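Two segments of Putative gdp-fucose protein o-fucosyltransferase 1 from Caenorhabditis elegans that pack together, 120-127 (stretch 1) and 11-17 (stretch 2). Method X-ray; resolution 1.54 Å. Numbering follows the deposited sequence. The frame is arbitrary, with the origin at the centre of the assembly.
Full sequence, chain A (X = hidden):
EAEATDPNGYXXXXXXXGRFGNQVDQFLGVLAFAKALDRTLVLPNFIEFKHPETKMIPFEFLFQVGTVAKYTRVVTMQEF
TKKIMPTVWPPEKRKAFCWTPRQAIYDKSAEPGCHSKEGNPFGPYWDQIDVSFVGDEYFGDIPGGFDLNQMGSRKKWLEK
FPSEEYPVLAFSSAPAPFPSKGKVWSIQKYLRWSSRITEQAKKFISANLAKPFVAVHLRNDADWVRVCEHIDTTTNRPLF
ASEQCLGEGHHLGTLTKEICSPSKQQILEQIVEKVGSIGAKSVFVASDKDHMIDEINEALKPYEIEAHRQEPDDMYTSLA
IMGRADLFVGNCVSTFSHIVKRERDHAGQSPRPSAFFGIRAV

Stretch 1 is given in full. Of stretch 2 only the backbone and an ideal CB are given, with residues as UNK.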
ATOM      1  N   ASN A 120       3.387   2.581  14.738  1.00 29.08           N
ATOM      2  CA  ASN A 120       2.774   1.731  15.750  1.00 27.76           C
ATOM      3  C   ASN A 120       1.481   1.181  15.145  1.00 26.31           C
ATOM      4  O   ASN A 120       0.674   1.953  14.611  1.00 27.06           O
ATOM      5  CB  ASN A 120       2.486   2.579  16.995  1.00 28.96           C
ATOM      6  CG  ASN A 120       2.424   1.759  18.291  1.00 29.65           C
ATOM      7  OD1 ASN A 120       1.652   0.809  18.414  1.00 28.39           O
ATOM      8  ND2 ASN A 120       3.210   2.177  19.283  1.00 31.97           N
ATOM      9  N   PRO A 121       1.236  -0.139  15.251  1.00 24.09           N
ATOM     10  CA  PRO A 121       1.912  -1.167  16.053  1.00 23.20           C
ATOM     11  C   PRO A 121       3.039  -1.912  15.354  1.00 22.66           C
ATOM     12  O   PRO A 121       3.532  -2.880  15.901  1.00 21.79           O
ATOM     13  CB  PRO A 121       0.779  -2.149  16.365  1.00 22.01           C
ATOM     14  CG  PRO A 121      -0.082  -2.088  15.127  1.00 22.53           C
ATOM     15  CD  PRO A 121      -0.033  -0.645  14.684  1.00 23.00           C
ATOM     16  N   PHE A 122       3.448  -1.447  14.175  1.00 22.16           N
ATOM     17  CA  PHE A 122       4.461  -2.122  13.359  1.00 22.51           C
ATOM     18  C   PHE A 122       5.765  -2.384  14.129  1.00 22.96           C
ATOM     19  O   PHE A 122       6.233  -3.529  14.202  1.00 23.30           O
ATOM     20  CB  PHE A 122       4.726  -1.306  12.077  1.00 22.94           C
ATOM     21  CG  PHE A 122       3.486  -1.048  11.277  1.00 22.88           C
ATOM     22  CD1 PHE A 122       3.009  -2.017  10.399  1.00 22.60           C
ATOM     23  CD2 PHE A 122       2.780   0.152  11.423  1.00 24.00           C
ATOM     24  CE1 PHE A 122       1.866  -1.800   9.662  1.00 22.44           C
ATOM     25  CE2 PHE A 122       1.614   0.378  10.688  1.00 25.26           C
ATOM     26  CZ  PHE A 122       1.161  -0.598   9.808  1.00 23.86           C
ATOM     27  N   GLY A 123       6.337  -1.322  14.689  1.00 23.24           N
ATOM     28  CA  GLY A 123       7.515  -1.409  15.558  1.00 24.13           C
ATOM     29  C   GLY A 123       7.364  -2.376  16.722  1.00 24.09           C
ATOM     30  O   GLY A 123       8.081  -3.378  16.761  1.00 24.91           O
ATOM     31  N   PRO A 124       6.446  -2.082  17.672  1.00 24.00           N
ATOM     32  CA  PRO A 124       6.266  -2.937  18.856  1.00 24.07           C
ATOM     33  C   PRO A 124       5.951  -4.408  18.547  1.00 22.98           C
ATOM     34  O   PRO A 124       6.426  -5.289  19.272  1.00 23.50           O
ATOM     35  CB  PRO A 124       5.113  -2.261  19.613  1.00 23.51           C
ATOM     36  CG  PRO A 124       5.229  -0.814  19.210  1.00 24.12           C
ATOM     37  CD  PRO A 124       5.625  -0.858  17.770  1.00 24.26           C
ATOM     38  N   TYR A 125       5.190  -4.680  17.483  1.00 21.99           N
ATOM     39  CA  TYR A 125       4.876  -6.060  17.100  1.00 21.52           C
ATOM     40  C   TYR A 125       6.117  -6.885  16.789  1.00 21.90           C
ATOM     41  O   TYR A 125       6.333  -7.961  17.372  1.00 22.48           O
ATOM     42  CB  TYR A 125       3.928  -6.094  15.914  1.00 20.58           C
ATOM     43  CG  TYR A 125       3.418  -7.474  15.619  1.00 18.32           C
ATOM     44  CD1 TYR A 125       2.242  -7.923  16.215  1.00 18.23           C
ATOM     45  CD2 TYR A 125       4.085  -8.319  14.727  1.00 17.52           C
ATOM     46  CE1 TYR A 125       1.752  -9.181  15.963  1.00 17.67           C
ATOM     47  CE2 TYR A 125       3.585  -9.588  14.442  1.00 19.13           C
ATOM     48  CZ  TYR A 125       2.424 -10.014  15.078  1.00 17.34           C
ATOM     49  OH  TYR A 125       1.905 -11.251  14.798  1.00 18.50           O
ATOM     50  N   TRP A 126       6.948  -6.382  15.886  1.00 21.81           N
ATOM     51  CA  TRP A 126       8.152  -7.121  15.516  1.00 22.26           C
ATOM     52  C   TRP A 126       9.199  -7.074  16.629  1.00 23.81           C
ATOM     53  O   TRP A 126       9.910  -8.060  16.824  1.00 23.87           O
ATOM     54  CB  TRP A 126       8.685  -6.645  14.166  1.00 22.33           C
ATOM     55  CG  TRP A 126       7.705  -6.905  13.035  1.00 20.77           C
ATOM     56  CD1 TRP A 126       6.942  -5.968  12.383  1.00 20.57           C
ATOM     57  CD2 TRP A 126       7.355  -8.180  12.448  1.00 19.92           C
ATOM     58  NE1 TRP A 126       6.168  -6.570  11.417  1.00 19.38           N
ATOM     59  CE2 TRP A 126       6.392  -7.925  11.437  1.00 19.64           C
ATOM     60  CE3 TRP A 126       7.758  -9.505  12.674  1.00 20.25           C
ATOM     61  CZ2 TRP A 126       5.832  -8.940  10.649  1.00 18.66           C
ATOM     62  CZ3 TRP A 126       7.203 -10.522  11.873  1.00 19.59           C
ATOM     63  CH2 TRP A 126       6.237 -10.229  10.885  1.00 20.56           C
ATOM     64  N   ASP A 127       9.258  -5.963  17.378  1.00 24.98           N
ATOM     65  CA  ASP A 127      10.138  -5.852  18.557  1.00 27.51           C
ATOM     66  C   ASP A 127       9.840  -6.964  19.556  1.00 28.01           C
ATOM     67  O   ASP A 127      10.764  -7.562  20.125  1.00 29.00           O
ATOM     68  CB  ASP A 127       9.957  -4.505  19.273  1.00 28.24           C
ATOM     69  CG  ASP A 127      10.797  -3.390  18.679  1.00 31.20           C
ATOM     70  OD1 ASP A 127      11.643  -3.650  17.795  1.00 32.05           O
ATOM     71  OD2 ASP A 127      10.611  -2.234  19.144  1.00 33.88           O
ATOM     72  N   UNK A  11       4.544 -18.723   6.828  1.00 19.08           N
ATOM     73  CA  UNK A  11       4.083 -17.348   6.689  1.00 17.79           C
ATOM     74  C   UNK A  11       3.931 -16.775   8.083  1.00 17.25           C
ATOM     75  O   UNK A  11       3.339 -17.426   8.943  1.00 16.80           O
ATOM     76  CB  UNK A  11       2.771 -17.265   5.907  1.00 17.79           C
ATOM     77  N   UNK A  12       4.441 -15.570   8.290  1.00 16.63           N
ATOM     78  CA  UNK A  12       4.249 -14.843   9.562  1.00 16.83           C
ATOM     79  C   UNK A  12       3.832 -13.426   9.216  1.00 16.70           C
ATOM     80  O   UNK A  12       4.279 -12.871   8.197  1.00 16.67           O
ATOM     81  CB  UNK A  12       5.515 -14.848  10.421  1.00 16.83           C
ATOM     82  N   UNK A  13       2.934 -12.853  10.010  1.00 16.66           N
ATOM     83  CA  UNK A  13       2.417 -11.515   9.696  1.00 16.84           C
ATOM     84  C   UNK A  13       1.986 -10.782  10.940  1.00 17.03           C
ATOM     85  O   UNK A  13       1.722 -11.406  11.991  1.00 15.86           O
ATOM     86  CB  UNK A  13       1.242 -11.606   8.721  1.00 16.84           C
ATOM     87  N   UNK A  14       1.914  -9.462  10.801  1.00 17.79           N
ATOM     88  CA  UNK A  14       1.321  -8.585  11.802  1.00 18.12           C
ATOM     89  C   UNK A  14      -0.112  -8.237  11.414  1.00 17.58           C
ATOM     90  O   UNK A  14      -0.324  -7.737  10.296  1.00 17.58           O
ATOM     91  CB  UNK A  14       2.155  -7.313  11.967  1.00 18.12           C
ATOM     92  N   UNK A  15      -1.082  -8.454  12.336  1.00 17.57           N
ATOM     93  CA  UNK A  15      -2.422  -7.925  12.110  1.00 17.22           C
ATOM     94  C   UNK A  15      -2.374  -6.460  12.519  1.00 17.11           C
ATOM     95  O   UNK A  15      -2.874  -6.072  13.579  1.00 16.16           O
ATOM     96  CB  UNK A  15      -3.487  -8.700  12.889  1.00 17.22           C
ATOM     97  N   UNK A  16      -1.743  -5.663  11.669  1.00 17.28           N
ATOM     98  CA  UNK A  16      -1.267  -4.346  12.077  1.00 18.19           C
ATOM     99  C   UNK A  16      -2.223  -3.221  11.740  1.00 18.58           C
ATOM    100  O   UNK A  16      -1.860  -2.051  11.837  1.00 18.53           O
ATOM    101  CB  UNK A  16       0.088  -4.064  11.425  1.00 18.19           C
ATOM    102  N   UNK A  17      -3.435  -3.590  11.356  1.00 16.97           N
ATOM    103  CA  UNK A  17      -4.458  -2.606  11.068  1.00 17.85           C
ATOM    104  C   UNK A  17      -5.685  -2.733  11.951  1.00 16.20           C
ATOM    105  O   UNK A  17      -6.337  -3.773  12.010  1.00 16.12           O
ATOM    106  CB  UNK A  17      -4.874  -2.714   9.600  1.00 17.85           C
TER

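Position 11 lies in extended backbone (phi/psi -122/134), and no atom of stretch 1 comes within 5.5 Å of its ideal CB. Stretch 1 therefore sets no preference; a beta-branched residue would suit the strand. The deposited residue is Ile-11, which makes no contact here.

At position 12, again extended (-133/143), the CA-to-CB bond points sideways, and the ideal CB lies 4.7 Å from CH2 of Trp-126. The tip of an indole favours a modest apolar group such as valine, isoleucine, leucine or alanine. The residue is Val-12, chi1 p, whose CG1 sits 4.2 Å from Trp-126 CH2, at the edge of the indole and near its plane.

Position 13 points its CB away, so the side chain is little constrained by stretch 1. The backbone is what matters: the carbonyl O of residue 13 accepts a weak hydrogen bond from Tyr-125 OH, with 2.8 Å between these two atoms. Any residue tolerating -152/160 could supply that carbonyl. It is Phe-13, its side chain no nearer than 5.6 Å to stretch 1.

Position 14 is more demanding. Its ideal CB is 3.5 Å from Tyr-125 CD2 and 4.1 Å from Trp-126 NE1, a setting that suits small side chains: alanine, serine, cysteine, perhaps valine. Cys-14 fills it with chi1 t. Its CB lies 3.8 Å from the centroid of the Tyr-125 ring, 20° off the normal, and its SG 3.6 Å from the same centroid, 22° off. Both atoms thus lie over the ring face, in CH-pi and sulfur-aromatic contact respectively.

Position 15 directs its CB sideways, with nothing of stretch 1 within 5.5 Å of it. Its phi of -81° is compatible with proline, though many residues would fit. Pro-15 is found, and its ring closure onto the backbone nitrogen brings CD to 3.6 Å from Tyr-125 CE1.

Position 16 points toward stretch 1. The ideal CB is a tight 3.4 Å from Phe-122 CE1 and 4.2 Å from Pro-121 CG, again favouring a small apolar residue such as alanine or cysteine. Cys-16 buries the largest area of stretch 2, 92 Å². Its SG lies 3.8 Å from Pro-121 CG and 4.1 Å from the Phe-122 ring centroid, in an oblique sulfur-aromatic contact. The same SG is bonded to Cys-14 SG at 2.0 Å, a disulfide that links the sulfur beside Phe-122 to the one over Tyr-125; chi1 is -100°, between wells.

Position 17 points away, and stretch 1 leaves its choice open. Met-17 occupies it without contact.

Stretch 2 11-17: IVFCPCM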
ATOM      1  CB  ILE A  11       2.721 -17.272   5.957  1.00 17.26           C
ATOM      2  CG1 ILE A  11       2.866 -17.652   4.488  1.00 18.54           C
ATOM      3  CG2 ILE A  11       2.088 -15.878   6.071  1.00 17.57           C
ATOM      4  CD1 ILE A  11       1.549 -18.117   3.878  1.00 20.12           C
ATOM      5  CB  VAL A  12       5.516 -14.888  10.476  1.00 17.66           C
ATOM      6  CG1 VAL A  12       6.741 -14.233   9.810  1.00 18.70           C
ATOM      7  CG2 VAL A  12       5.217 -14.260  11.848  1.00 17.97           C
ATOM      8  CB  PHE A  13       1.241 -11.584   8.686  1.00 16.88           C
ATOM      9  CG  PHE A  13      -0.079 -11.954   9.321  1.00 16.61           C
ATOM     10  CD1 PHE A  13      -0.334 -13.264   9.714  1.00 16.20           C
ATOM     11  CD2 PHE A  13      -1.050 -10.960   9.540  1.00 16.61           C
ATOM     12  CE1 PHE A  13      -1.554 -13.595  10.333  1.00 17.89           C
ATOM     13  CE2 PHE A  13      -2.276 -11.282  10.170  1.00 16.38           C
ATOM     14  CZ  PHE A  13      -2.514 -12.597  10.553  1.00 17.28           C
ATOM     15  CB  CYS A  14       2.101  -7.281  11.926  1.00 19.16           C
ATOM     16  SG  CYS A  14       1.375  -6.231  13.213  1.00 20.67           S
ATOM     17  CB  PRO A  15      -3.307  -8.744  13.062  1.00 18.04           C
ATOM     18  CG  PRO A  15      -2.404  -9.227  14.131  1.00 19.56           C
ATOM     19  CD  PRO A  15      -0.959  -9.103  13.661  1.00 18.15           C
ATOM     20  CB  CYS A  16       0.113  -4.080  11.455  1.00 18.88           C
ATOM     21  SG  CYS A  16       1.542  -4.353  12.554  1.00 23.02           S
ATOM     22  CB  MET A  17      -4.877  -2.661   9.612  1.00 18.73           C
ATOM     23  CG  MET A  17      -5.875  -1.593   9.305  1.00 21.62           C
ATOM     24  SD  MET A  17      -6.141  -1.360   7.564  1.00 24.72           S
ATOM     25  CE  MET A  17      -7.007  -2.862   7.175  1.00 23.92           C
TER
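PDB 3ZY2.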